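Local coordinates for acetyltransferase (Klebsiella pneumoniae, PDB 5XUN), which probably transfers the acetyl group of acetyl-CoA to glycyl-tRNA(Gly), acting as the toxin of a type II toxin-antitoxin pair, at residues 143-147 against 148-152; 24-27 against 28-31; 52-55 against 56-60; 119-122 against 123-127. The protein carries 1 engineered substitution. One frame throughout, in Å; residues are numbered along the deposited sequence.

Interaction 1: 143-147 against 148-152. Engineered in segment 143-147: F145 (natural residue Tyr). With ACO (acetyl coenzyme *a), chain E.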
loop_
_atom_site.group_PDB
_atom_site.type_symbol
_atom_site.label_atom_id
_atom_site.label_comp_id
_atom_site.label_asym_id
_atom_site.label_seq_id
_atom_site.Cartn_x
_atom_site.Cartn_y
_atom_site.Cartn_z
ATOM N N ALA B 143 12.185 -21.621 -3.160
ATOM C CA ALA B 143 13.349 -21.652 -4.038
ATOM C C ALA B 143 13.117 -20.797 -5.274
ATOM O O ALA B 143 14.042 -20.149 -5.777
ATOM C CB ALA B 143 13.673 -23.096 -4.426
ATOM N N PHE B 144 11.883 -20.792 -5.780
ATOM C CA PHE B 144 11.527 -19.936 -6.906
ATOM C C PHE B 144 11.808 -18.470 -6.591
ATOM O O PHE B 144 12.427 -17.760 -7.390
ATOM C CB PHE B 144 10.053 -20.154 -7.257
ATOM C CG PHE B 144 9.492 -19.154 -8.226
ATOM C CD1 PHE B 144 9.777 -19.246 -9.579
ATOM C CD2 PHE B 144 8.647 -18.142 -7.789
ATOM C CE1 PHE B 144 9.252 -18.337 -10.472
ATOM C CE2 PHE B 144 8.115 -17.230 -8.683
ATOM C CZ PHE B 144 8.423 -17.324 -10.023
ATOM N N PHE B 145 11.355 -17.996 -5.428
ATOM C CA PHE B 145 11.532 -16.584 -5.101
ATOM C C PHE B 145 12.985 -16.270 -4.771
ATOM O O PHE B 145 13.497 -15.210 -5.151
ATOM C CB PHE B 145 10.606 -16.187 -3.949
ATOM C CG PHE B 145 9.153 -16.071 -4.347
ATOM C CD1 PHE B 145 8.753 -15.133 -5.290
ATOM C CD2 PHE B 145 8.192 -16.890 -3.778
ATOM C CE1 PHE B 145 7.434 -15.016 -5.665
ATOM C CE2 PHE B 145 6.864 -16.778 -4.150
ATOM C CZ PHE B 145 6.485 -15.836 -5.097
ATOM N N LEU B 146 13.672 -17.187 -4.082
ATOM C CA LEU B 146 15.085 -16.984 -3.775
ATOM C C LEU B 146 15.912 -16.815 -5.040
ATOM O O LEU B 146 16.831 -15.988 -5.081
ATOM C CB LEU B 146 15.612 -18.151 -2.943
ATOM C CG LEU B 146 15.067 -18.212 -1.513
ATOM C CD1 LEU B 146 15.564 -19.452 -0.790
ATOM C CD2 LEU B 146 15.455 -16.962 -0.737
ATOM N N ARG B 147 15.594 -17.575 -6.089
ATOM C CA ARG B 147 16.367 -17.485 -7.323
ATOM C C ARG B 147 16.144 -16.156 -8.027
ATOM O O ARG B 147 17.051 -15.654 -8.703
ATOM C CB ARG B 147 16.013 -18.645 -8.253
ATOM C CG ARG B 147 17.221 -19.261 -8.932
ATOM C CD ARG B 147 16.838 -20.351 -9.929
ATOM N NE ARG B 147 15.666 -21.122 -9.516
ATOM C CZ ARG B 147 14.555 -21.229 -10.239
ATOM N NH1 ARG B 147 13.526 -21.945 -9.794
ATOM N NH2 ARG B 147 14.471 -20.620 -11.413
ATOM N N LEU B 148 14.953 -15.578 -7.887
ATOM C CA LEU B 148 14.659 -14.261 -8.434
ATOM C C LEU B 148 15.277 -13.132 -7.623
ATOM O O LEU B 148 15.173 -11.970 -8.029
ATOM C CB LEU B 148 13.141 -14.066 -8.532
ATOM C CG LEU B 148 12.476 -15.045 -9.495
ATOM C CD1 LEU B 148 10.965 -14.924 -9.463
ATOM C CD2 LEU B 148 13.004 -14.771 -10.896
ATOM N N GLY B 149 15.905 -13.440 -6.497
ATOM C CA GLY B 149 16.617 -12.454 -5.719
ATOM C C GLY B 149 15.939 -12.021 -4.446
ATOM O O GLY B 149 16.438 -11.102 -3.788
ATOM N N PHE B 150 14.836 -12.653 -4.063
ATOM C CA PHE B 150 14.213 -12.282 -2.806
ATOM C C PHE B 150 15.160 -12.611 -1.660
ATOM O O PHE B 150 15.994 -13.513 -1.755
ATOM C CB PHE B 150 12.886 -13.014 -2.616
ATOM C CG PHE B 150 11.745 -12.456 -3.434
ATOM C CD1 PHE B 150 11.732 -12.590 -4.811
ATOM C CD2 PHE B 150 10.677 -11.820 -2.820
ATOM C CE1 PHE B 150 10.685 -12.093 -5.568
ATOM C CE2 PHE B 150 9.623 -11.320 -3.572
ATOM C CZ PHE B 150 9.624 -11.458 -4.944
ATOM N N ILE B 151 15.050 -11.855 -0.580
ATOM C CA ILE B 151 15.928 -12.032 0.566
ATOM C C ILE B 151 15.141 -12.720 1.669
ATOM O O ILE B 151 13.926 -12.535 1.812
ATOM C CB ILE B 151 16.549 -10.699 1.041
ATOM C CG1 ILE B 151 15.486 -9.765 1.597
ATOM C CG2 ILE B 151 17.255 -10.017 -0.112
ATOM C CD1 ILE B 151 15.594 -9.553 3.070
ATOM N N GLN B 152 15.862 -13.428 2.489
ATOM C CA GLN B 152 15.247 -14.195 3.512
ATOM C C GLN B 152 15.054 -13.447 4.794
ATOM O O GLN B 152 15.930 -12.899 5.307
ATOM C CB GLN B 152 16.100 -15.438 3.744
ATOM C CG GLN B 152 15.794 -16.155 5.005
ATOM C CD GLN B 152 14.626 -17.048 4.847
ATOM O OE1 GLN B 152 14.720 -18.074 4.234
ATOM N NE2 GLN B 152 13.542 -16.696 5.470
HETATM N N1A ACO E . 12.923 -17.364 -18.767
HETATM C C2A ACO E . 13.069 -17.909 -17.541
HETATM N N3A ACO E . 12.968 -19.228 -17.282
HETATM C C4A ACO E . 12.704 -20.114 -18.279
HETATM C C5A ACO E . 12.532 -19.589 -19.648
HETATM C C6A ACO E . 12.657 -18.127 -19.852
HETATM N N6A ACO E . 12.510 -17.586 -21.087
HETATM N N7A ACO E . 12.283 -20.641 -20.444
HETATM C C8A ACO E . 12.289 -21.737 -19.654
HETATM N N9A ACO E . 12.556 -21.443 -18.370
HETATM C C1B ACO E . 12.605 -22.460 -17.277
HETATM C C2B ACO E . 13.923 -22.517 -16.514
HETATM O O2B ACO E . 14.720 -23.621 -16.965
HETATM C C3B ACO E . 13.514 -22.698 -15.063
HETATM O O3B ACO E . 13.522 -24.086 -14.733
HETATM P P3B ACO E . 13.931 -24.623 -13.268
HETATM O O7A ACO E . 15.442 -24.649 -13.288
HETATM O O8A ACO E . 13.350 -23.603 -12.318
HETATM O O9A ACO E . 13.275 -25.983 -13.190
HETATM C C4B ACO E . 12.068 -22.226 -14.998
HETATM O O4B ACO E . 11.566 -22.174 -16.334
HETATM C C5B ACO E . 11.890 -20.850 -14.363
HETATM O O5B ACO E . 10.638 -20.835 -13.679
HETATM P P1A ACO E . 9.300 -20.248 -14.360
HETATM O O1A ACO E . 9.007 -21.013 -15.624
HETATM O O2A ACO E . 9.360 -18.743 -14.405
HETATM O O3A ACO E . 8.239 -20.655 -13.232
HETATM P P2A ACO E . 6.827 -21.339 -13.574
HETATM O O4A ACO E . 6.252 -20.741 -14.831
HETATM O O5A ACO E . 6.959 -22.838 -13.445
HETATM O O6A ACO E . 5.997 -20.789 -12.312
HETATM C CBP ACO E . 5.210 -21.147 -10.105
HETATM C CCP ACO E . 6.439 -21.116 -10.997
HETATM C CDP ACO E . 4.384 -19.886 -10.317
HETATM C CEP ACO E . 5.639 -21.261 -8.650
HETATM C CAP ACO E . 4.452 -22.399 -10.532
HETATM O OAP ACO E . 5.270 -23.536 -10.230
HETATM C C9P ACO E . 3.140 -22.550 -9.824
HETATM O O9P ACO E . 2.128 -21.997 -10.233
HETATM N N8P ACO E . 3.169 -23.334 -8.756
HETATM C C7P ACO E . 1.965 -23.852 -8.144
HETATM C C6P ACO E . 1.306 -22.821 -7.239
HETATM C C5P ACO E . 2.373 -22.157 -6.408
HETATM O O5P ACO E . 3.023 -22.801 -5.599
HETATM N N4P ACO E . 2.546 -20.856 -6.629
HETATM C C3P ACO E . 3.604 -20.104 -5.986
HETATM C C2P ACO E . 3.293 -19.789 -4.531
HETATM S S1P ACO E . 2.862 -18.084 -4.415
HETATM C C ACO E . 3.200 -17.901 -2.807
HETATM O O ACO E . 3.851 -18.777 -2.271
HETATM C CH3 ACO E . 2.693 -16.683 -2.089
HETATM O O HOH W 1 18.169 -14.553 -2.761
#

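Interaction 2: 24-27 against 28-31. With ACO (acetyl coenzyme *a), chain E.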
loop_
_atom_site.group_PDB
_atom_site.type_symbol
_atom_site.label_atom_id
_atom_site.label_comp_id
_atom_site.label_asym_id
_atom_site.label_seq_id
_atom_site.Cartn_x
_atom_site.Cartn_y
_atom_site.Cartn_z
ATOM N N GLY B 24 -1.532 -26.968 -9.810
ATOM C CA GLY B 24 -0.939 -28.037 -9.036
ATOM C C GLY B 24 -1.019 -27.847 -7.541
ATOM O O GLY B 24 -0.586 -28.732 -6.793
ATOM N N GLU B 25 -1.561 -26.724 -7.082
ATOM C CA GLU B 25 -1.817 -26.474 -5.669
ATOM C C GLU B 25 -3.299 -26.149 -5.557
ATOM O O GLU B 25 -3.763 -25.144 -6.106
ATOM C CB GLU B 25 -0.945 -25.338 -5.136
ATOM C CG GLU B 25 -0.373 -25.582 -3.746
ATOM C CD GLU B 25 0.840 -26.492 -3.764
ATOM O OE1 GLU B 25 1.417 -26.739 -2.684
ATOM O OE2 GLU B 25 1.223 -26.954 -4.860
ATOM N N GLU B 26 -4.052 -27.027 -4.899
ATOM C CA GLU B 26 -5.503 -26.903 -4.956
ATOM C C GLU B 26 -5.993 -25.612 -4.316
ATOM O O GLU B 26 -6.999 -25.047 -4.760
ATOM C CB GLU B 26 -6.168 -28.111 -4.296
ATOM C CG GLU B 26 -7.604 -28.325 -4.762
ATOM C CD GLU B 26 -7.738 -28.397 -6.286
ATOM O OE1 GLU B 26 -6.772 -28.812 -6.965
ATOM O OE2 GLU B 26 -8.816 -28.026 -6.807
ATOM N N ALA B 27 -5.300 -25.128 -3.288
ATOM C CA ALA B 27 -5.767 -23.934 -2.596
ATOM C C ALA B 27 -5.841 -22.747 -3.546
ATOM O O ALA B 27 -6.817 -21.989 -3.531
ATOM C CB ALA B 27 -4.855 -23.625 -1.409
ATOM N N LEU B 28 -4.833 -22.592 -4.403
ATOM C CA LEU B 28 -4.803 -21.493 -5.353
ATOM C C LEU B 28 -5.733 -21.720 -6.530
ATOM O O LEU B 28 -6.169 -20.744 -7.153
ATOM C CB LEU B 28 -3.371 -21.271 -5.841
ATOM C CG LEU B 28 -2.401 -20.991 -4.681
ATOM C CD1 LEU B 28 -1.028 -20.568 -5.175
ATOM C CD2 LEU B 28 -2.969 -19.965 -3.714
ATOM N N ASN B 29 -6.039 -22.982 -6.855
ATOM C CA ASN B 29 -7.064 -23.246 -7.857
ATOM C C ASN B 29 -8.436 -22.890 -7.312
ATOM O O ASN B 29 -9.252 -22.273 -8.005
ATOM C CB ASN B 29 -7.042 -24.716 -8.278
ATOM C CG ASN B 29 -5.712 -25.143 -8.854
ATOM O OD1 ASN B 29 -5.086 -24.410 -9.616
ATOM N ND2 ASN B 29 -5.274 -26.344 -8.492
ATOM N N THR B 30 -8.709 -23.292 -6.072
ATOM C CA THR B 30 -9.972 -22.938 -5.447
ATOM C C THR B 30 -10.090 -21.424 -5.284
ATOM O O THR B 30 -11.166 -20.849 -5.497
ATOM C CB THR B 30 -10.094 -23.655 -4.100
ATOM O OG1 THR B 30 -10.129 -25.071 -4.317
ATOM C CG2 THR B 30 -11.355 -23.245 -3.379
ATOM N N PHE B 31 -8.983 -20.752 -4.947
ATOM C CA PHE B 31 -9.060 -19.312 -4.730
ATOM C C PHE B 31 -9.431 -18.592 -6.017
ATOM O O PHE B 31 -10.260 -17.676 -6.003
ATOM C CB PHE B 31 -7.745 -18.766 -4.175
ATOM C CG PHE B 31 -7.818 -17.309 -3.821
ATOM C CD1 PHE B 31 -7.595 -16.332 -4.784
ATOM C CD2 PHE B 31 -8.142 -16.916 -2.538
ATOM C CE1 PHE B 31 -7.684 -14.981 -4.463
ATOM C CE2 PHE B 31 -8.238 -15.566 -2.214
ATOM C CZ PHE B 31 -8.003 -14.602 -3.181
HETATM N N1A ACO E . 12.923 -17.364 -18.767
HETATM C C2A ACO E . 13.069 -17.909 -17.541
HETATM N N3A ACO E . 12.968 -19.228 -17.282
HETATM C C4A ACO E . 12.704 -20.114 -18.279
HETATM C C5A ACO E . 12.532 -19.589 -19.648
HETATM C C6A ACO E . 12.657 -18.127 -19.852
HETATM N N6A ACO E . 12.510 -17.586 -21.087
HETATM N N7A ACO E . 12.283 -20.641 -20.444
HETATM C C8A ACO E . 12.289 -21.737 -19.654
HETATM N N9A ACO E . 12.556 -21.443 -18.370
HETATM C C1B ACO E . 12.605 -22.460 -17.277
HETATM C C2B ACO E . 13.923 -22.517 -16.514
HETATM O O2B ACO E . 14.720 -23.621 -16.965
HETATM C C3B ACO E . 13.514 -22.698 -15.063
HETATM O O3B ACO E . 13.522 -24.086 -14.733
HETATM P P3B ACO E . 13.931 -24.623 -13.268
HETATM O O7A ACO E . 15.442 -24.649 -13.288
HETATM O O8A ACO E . 13.350 -23.603 -12.318
HETATM O O9A ACO E . 13.275 -25.983 -13.190
HETATM C C4B ACO E . 12.068 -22.226 -14.998
HETATM O O4B ACO E . 11.566 -22.174 -16.334
HETATM C C5B ACO E . 11.890 -20.850 -14.363
HETATM O O5B ACO E . 10.638 -20.835 -13.679
HETATM P P1A ACO E . 9.300 -20.248 -14.360
HETATM O O1A ACO E . 9.007 -21.013 -15.624
HETATM O O2A ACO E . 9.360 -18.743 -14.405
HETATM O O3A ACO E . 8.239 -20.655 -13.232
HETATM P P2A ACO E . 6.827 -21.339 -13.574
HETATM O O4A ACO E . 6.252 -20.741 -14.831
HETATM O O5A ACO E . 6.959 -22.838 -13.445
HETATM O O6A ACO E . 5.997 -20.789 -12.312
HETATM C CBP ACO E . 5.210 -21.147 -10.105
HETATM C CCP ACO E . 6.439 -21.116 -10.997
HETATM C CDP ACO E . 4.384 -19.886 -10.317
HETATM C CEP ACO E . 5.639 -21.261 -8.650
HETATM C CAP ACO E . 4.452 -22.399 -10.532
HETATM O OAP ACO E . 5.270 -23.536 -10.230
HETATM C C9P ACO E . 3.140 -22.550 -9.824
HETATM O O9P ACO E . 2.128 -21.997 -10.233
HETATM N N8P ACO E . 3.169 -23.334 -8.756
HETATM C C7P ACO E . 1.965 -23.852 -8.144
HETATM C C6P ACO E . 1.306 -22.821 -7.239
HETATM C C5P ACO E . 2.373 -22.157 -6.408
HETATM O O5P ACO E . 3.023 -22.801 -5.599
HETATM N N4P ACO E . 2.546 -20.856 -6.629
HETATM C C3P ACO E . 3.604 -20.104 -5.986
HETATM C C2P ACO E . 3.293 -19.789 -4.531
HETATM S S1P ACO E . 2.862 -18.084 -4.415
HETATM C C ACO E . 3.200 -17.901 -2.807
HETATM O O ACO E . 3.851 -18.777 -2.271
HETATM C CH3 ACO E . 2.693 -16.683 -2.089
#

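Interaction 3: 52-55 against 56-60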
loop_
_atom_site.group_PDB
_atom_site.type_symbol
_atom_site.label_atom_id
_atom_site.label_comp_id
_atom_site.label_asym_id
_atom_site.label_seq_id
_atom_site.Cartn_x
_atom_site.Cartn_y
_atom_site.Cartn_z
ATOM N N SER B 52 -4.769 -15.614 -22.609
ATOM C CA SER B 52 -4.560 -15.892 -24.022
ATOM C C SER B 52 -5.321 -14.887 -24.885
ATOM O O SER B 52 -6.076 -14.041 -24.396
ATOM C CB SER B 52 -5.000 -17.316 -24.350
ATOM O OG SER B 52 -6.417 -17.412 -24.370
ATOM N N GLY B 53 -5.136 -14.999 -26.197
ATOM C CA GLY B 53 -5.801 -14.143 -27.152
ATOM C C GLY B 53 -7.036 -14.729 -27.806
ATOM O O GLY B 53 -7.522 -14.154 -28.786
ATOM N N ASP B 54 -7.569 -15.838 -27.289
ATOM C CA ASP B 54 -8.776 -16.459 -27.828
ATOM C C ASP B 54 -9.977 -15.515 -27.712
ATOM O O ASP B 54 -9.936 -14.513 -26.993
ATOM C CB ASP B 54 -9.067 -17.767 -27.089
ATOM C CG ASP B 54 -7.875 -18.712 -27.071
ATOM O OD1 ASP B 54 -7.506 -19.216 -28.153
ATOM O OD2 ASP B 54 -7.314 -18.965 -25.981
ATOM N N THR B 55 -11.052 -15.837 -28.452
ATOM C CA THR B 55 -12.263 -15.010 -28.409
ATOM C C THR B 55 -12.718 -14.787 -26.977
ATOM O O THR B 55 -12.904 -13.648 -26.535
ATOM C CB THR B 55 -13.413 -15.652 -29.194
ATOM O OG1 THR B 55 -14.052 -16.643 -28.375
ATOM C CG2 THR B 55 -12.947 -16.256 -30.526
ATOM N N VAL B 56 -12.911 -15.877 -26.243
ATOM C CA VAL B 56 -12.985 -15.835 -24.784
ATOM C C VAL B 56 -11.577 -16.081 -24.259
ATOM O O VAL B 56 -11.067 -17.208 -24.386
ATOM C CB VAL B 56 -13.972 -16.872 -24.234
ATOM C CG1 VAL B 56 -14.126 -16.691 -22.729
ATOM C CG2 VAL B 56 -15.319 -16.744 -24.933
ATOM N N PRO B 57 -10.903 -15.072 -23.717
ATOM C CA PRO B 57 -9.533 -15.282 -23.250
ATOM C C PRO B 57 -9.502 -16.322 -22.142
ATOM O O PRO B 57 -10.329 -16.316 -21.229
ATOM C CB PRO B 57 -9.106 -13.895 -22.751
ATOM C CG PRO B 57 -10.377 -13.093 -22.659
ATOM C CD PRO B 57 -11.287 -13.653 -23.695
ATOM N N ARG B 58 -8.560 -17.243 -22.259
ATOM C CA ARG B 58 -8.342 -18.254 -21.246
ATOM C C ARG B 58 -7.352 -17.729 -20.221
ATOM O O ARG B 58 -6.376 -17.062 -20.569
ATOM C CB ARG B 58 -7.833 -19.539 -21.897
ATOM C CG ARG B 58 -8.773 -20.036 -22.992
ATOM C CD ARG B 58 -8.207 -21.197 -23.782
ATOM N NE ARG B 58 -7.455 -22.124 -22.944
ATOM C CZ ARG B 58 -6.156 -22.356 -23.083
ATOM N NH1 ARG B 58 -5.469 -21.718 -24.024
ATOM N NH2 ARG B 58 -5.543 -23.216 -22.280
ATOM N N LEU B 59 -7.620 -18.013 -18.953
ATOM C CA LEU B 59 -6.748 -17.572 -17.878
ATOM C C LEU B 59 -5.720 -18.669 -17.633
ATOM O O LEU B 59 -6.082 -19.811 -17.335
ATOM C CB LEU B 59 -7.562 -17.261 -16.621
ATOM C CG LEU B 59 -6.887 -16.559 -15.445
ATOM C CD1 LEU B 59 -7.883 -15.624 -14.771
ATOM C CD2 LEU B 59 -6.356 -17.561 -14.438
ATOM N N LEU B 60 -4.443 -18.328 -17.801
ATOM C CA LEU B 60 -3.350 -19.266 -17.605
ATOM C C LEU B 60 -2.505 -18.957 -16.377
ATOM O O LEU B 60 -1.609 -19.745 -16.046
ATOM C CB LEU B 60 -2.454 -19.303 -18.855
ATOM C CG LEU B 60 -2.987 -19.994 -20.120
ATOM C CD1 LEU B 60 -3.432 -21.417 -19.815
ATOM C CD2 LEU B 60 -4.105 -19.216 -20.800
#

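Interaction 4: 119-122 against 123-127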
loop_
_atom_site.group_PDB
_atom_site.type_symbol
_atom_site.label_atom_id
_atom_site.label_comp_id
_atom_site.label_asym_id
_atom_site.label_seq_id
_atom_site.Cartn_x
_atom_site.Cartn_y
_atom_site.Cartn_z
ATOM N N VAL B 119 4.290 -2.830 -10.965
ATOM C CA VAL B 119 3.130 -2.297 -10.259
ATOM C C VAL B 119 3.546 -1.743 -8.905
ATOM O O VAL B 119 3.131 -0.648 -8.510
ATOM C CB VAL B 119 2.037 -3.372 -10.116
ATOM C CG1 VAL B 119 0.932 -2.880 -9.202
ATOM C CG2 VAL B 119 1.478 -3.748 -11.479
ATOM N N VAL B 120 4.362 -2.496 -8.170
ATOM C CA VAL B 120 4.795 -2.057 -6.848
ATOM C C VAL B 120 5.692 -0.832 -6.959
ATOM O O VAL B 120 5.671 0.056 -6.093
ATOM C CB VAL B 120 5.491 -3.213 -6.111
ATOM C CG1 VAL B 120 6.163 -2.720 -4.840
ATOM C CG2 VAL B 120 4.470 -4.301 -5.797
ATOM N N TRP B 121 6.508 -0.774 -8.012
ATOM C CA TRP B 121 7.325 0.408 -8.252
ATOM C C TRP B 121 6.447 1.638 -8.427
ATOM O O TRP B 121 6.630 2.644 -7.734
ATOM C CB TRP B 121 8.202 0.190 -9.484
ATOM C CG TRP B 121 9.107 1.326 -9.799
ATOM C CD1 TRP B 121 9.963 1.959 -8.945
ATOM C CD2 TRP B 121 9.263 1.962 -11.073
ATOM N NE1 TRP B 121 10.636 2.955 -9.607
ATOM C CE2 TRP B 121 10.223 2.978 -10.915
ATOM C CE3 TRP B 121 8.682 1.770 -12.330
ATOM C CZ2 TRP B 121 10.615 3.801 -11.968
ATOM C CZ3 TRP B 121 9.071 2.588 -13.375
ATOM C CH2 TRP B 121 10.027 3.591 -13.188
ATOM N N GLY B 122 5.441 1.543 -9.303
ATOM C CA GLY B 122 4.499 2.639 -9.455
ATOM C C GLY B 122 3.845 3.024 -8.143
ATOM O O GLY B 122 3.718 4.210 -7.827
ATOM N N ALA B 123 3.435 2.021 -7.355
ATOM C CA ALA B 123 2.771 2.281 -6.085
ATOM C C ALA B 123 3.702 2.956 -5.085
ATOM O O ALA B 123 3.265 3.817 -4.311
ATOM C CB ALA B 123 2.224 0.977 -5.509
ATOM N N SER B 124 4.984 2.581 -5.087
ATOM C CA SER B 124 5.930 3.103 -4.109
ATOM C C SER B 124 6.174 4.600 -4.267
ATOM O O SER B 124 6.583 5.258 -3.300
ATOM C CB SER B 124 7.260 2.358 -4.235
ATOM O OG SER B 124 7.927 2.734 -5.439
ATOM N N LYS B 125 5.923 5.151 -5.450
ATOM C CA LYS B 125 6.114 6.586 -5.644
ATOM C C LYS B 125 5.038 7.404 -4.947
ATOM O O LYS B 125 5.305 8.536 -4.522
ATOM C CB LYS B 125 6.155 6.914 -7.135
ATOM C CG LYS B 125 7.242 6.165 -7.859
ATOM C CD LYS B 125 6.945 6.061 -9.334
ATOM C CE LYS B 125 8.182 5.606 -10.068
ATOM N NZ LYS B 125 8.125 5.988 -11.506
ATOM N N ALA B 126 3.833 6.857 -4.809
ATOM C CA ALA B 126 2.698 7.599 -4.273
ATOM C C ALA B 126 2.482 7.364 -2.795
ATOM O O ALA B 126 1.955 8.245 -2.109
ATOM C CB ALA B 126 1.408 7.225 -5.013
ATOM N N VAL B 127 2.848 6.179 -2.309
ATOM C CA VAL B 127 2.641 5.772 -0.927
ATOM C C VAL B 127 3.902 5.063 -0.450
ATOM O O VAL B 127 4.575 4.375 -1.222
ATOM C CB VAL B 127 1.390 4.860 -0.806
ATOM C CG1 VAL B 127 1.345 4.175 0.525
ATOM C CG2 VAL B 127 0.095 5.675 -1.019
#

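Interaction 1: 143-147 against 148-152
F145, an engineered phenylalanine where the natural protein has tyrosine, lies side by side with F150 at the end of the helix 139-147. Its CB sits above the F150 ring, 4.2 Å from the ring centroid. Beyond it, F145 CD1 comes within 3.6 Å of F150 CE1, and the edge of F145 faces the F150 ring in a T-shaped pair with planes at 63°. Farther out, F145 CE2 is 4.1 Å from the acetyl carbon C of acetyl-CoA, which lies at the ring edge. F144 is layered differently: L148 CD1 covers one face, 3.5 Å from F144 CZ, while CCP of the cofactor covers the opposite face. The backbone closes in a Schellman motif, F150 N donating to F145 O (3.1 Å) and G149 N to L146 O (3.1 Å). G149 suits the positive phi of 106°, where a CB would press on the preceding carbonyl oxygen. One water bridges L146 O and F150 O. R147 NH1 is 3.0 Å from O8A of the 3'-phosphate, so the helix end meets acetyl-CoA with aromatic surface along its pantetheine arm and probably with complementary charge at its phosphate.

Interaction 2: 24-27 against 28-31
E26 and T30 meet through one carbonyl in the first turn of the helix 26-34. E26 O takes the backbone N of T30 at 2.8 Å, nearly straight on, and also T30 OG1 at 3.2 Å, from above the carbonyl plane. Threonine suits the position because its hydroxyl, set beside its own backbone N (chi1 -64°), turns back to the carbonyl four residues earlier. E25, at the N-cap, begins the helical bonding when its O accepts from N29 N at 3.2 Å.

The tightly packed side belongs to L28, N29 and F31. L28 lays CD1 against acetyl-CoA, 3.8 Å from C6P of the pantetheine arm, and E25 CB approaches the same C6P at 4.0 Å; aliphatic groups match this uncharged part of the cofactor. F31 is buried on the helix 36-41, makes a cation-pi contact with R96 and touches Y86 of the second subunit. N29 directs OD1 to the backbone N of C23, tying the helix start to the residues leading into it.

The loose side carries E26 and A27, both exposed. The E26 chain bends at chi2 (53°) to bring OE1 within 3.3 Å of N29 ND2. That amide nitrogen approaches from above the carboxylate plane, although the carboxylate oxygen lies in the amide plane of N29. Glutamate is long enough to fold back in this way and reach the amide from the exposed side. The whole is a helix N-terminus with one face turned to the cofactor, the first helix of the GNAT fold forming part of the acetyl-CoA pocket.

Interaction 3: 52-55 against 56-60
R58 lays its aliphatic chain across the carboxylate of D54, with CD 3.3 Å and CG 3.5 Å from D54 OD2. The arginine chain bends at chi3 (38°), which brings the guanidinium round so that OD2 lies at its edge. Charge pairing is nevertheless loose: the salt bridge from D54 OD2 to R58 NH1 is long at 3.8 Å, and the carboxylate and guanidinium planes are 53° apart. An arginine serves well here because its methylenes can follow the turn while its charged end stays near the acid. L60 CD2 lies over one face of the guanidinium and also touches S52 CB, so apolar carbon borders the charged group.

These residues form the reversal of the beta hairpin between the antiparallel strands 46-51 and 59-71, near one edge of the GNAT sheet. Where the loop leaves the strands, S52 N donates to R58 O at 3.0 Å, in the carbonyl plane. The return bond is made by a side chain: R58 N donates to S52 OG, also at 3.0 Å. Serine is small enough for this: its OG stands between its own backbone N and carbonyl carbon (chi1 74°), a crowded position that points it over to the other arm. The same OG donates to D54 OD2, a bond modelled so short that its exact length is doubtful. P57, partly exposed, meets the first arm through carbon, its CB lying 3.5 Å from S52 O and its CD 3.3 Å from T55 O. The backbone of P57 and L59 is also bonded to D17, and the R58 side chain touches that residue.

Interaction 4: 119-122 against 123-127
The last turns of the helix 108-126, the crossover helix of the beta-alpha-beta unit between the parallel strands 88-99 and 131-135, bring W121 and K125 together four residues apart. In this GNAT fold the opposite end of the same helix supplies the backbone N atoms of G109 and E110 to acetyl-CoA; here the chemistry is that of a partly exposed helix surface. K125 runs out extended beyond CG and lays its end over one face of the indole. Its NZ stands 3.6 Å from the centroid of the six-membered ring, 23° off the normal, a cation-pi contact. One atom back, K125 CE lies 3.8 Å from the centroid of the five-membered ring. Lysine suits this exposed place because its long chain can set a methylene over one ring and its ammonium over the electron-rich face of the other. The tryptophan also stacks on F172 and packs against I168; these contacts join the crossover helix to the helix 165-171 and to F172 just after it.

V120 is buried against I168 and I129, and V119 lies beside Y63 and L65. V119 also meets A126 of the second subunit, with A126 in turn on V119 of that subunit, so this end of the helix forms part of the dimer interface. K125 O and A126 O, near the C-terminal end, accept bonds from R46 and Y48 of the second subunit respectively. Backbone bonds weaken here, K125 N to W121 O being stretched to 3.5 Å. S124 helps to satisfy that carbonyl: with chi1 at 71°, its OG folds back and donates to W121 O at 2.6 Å.

In the fold
All four contacts are local and partly buried, yet their places differ. Interactions 1 and 2, with centres 22 Å apart, bury aromatic and apolar side chains beside acetyl-CoA; interaction 1 adds aromatic stacking and a phosphate-facing arginine, whereas interaction 2 relies on helix-start hydrogen bonds. Interaction 4 closes another helix, setting a buried V120 against an exposed K125 in its cation-pi pair. It has the more extensive contact with the second subunit, which interaction 2 reaches through F31. Interaction 3, farthest from the chain centre at about 21 Å, is mostly surface, a hairpin turn held by serine and a loose ion pair. Interactions 1 and 3 reach the same sheet at different places.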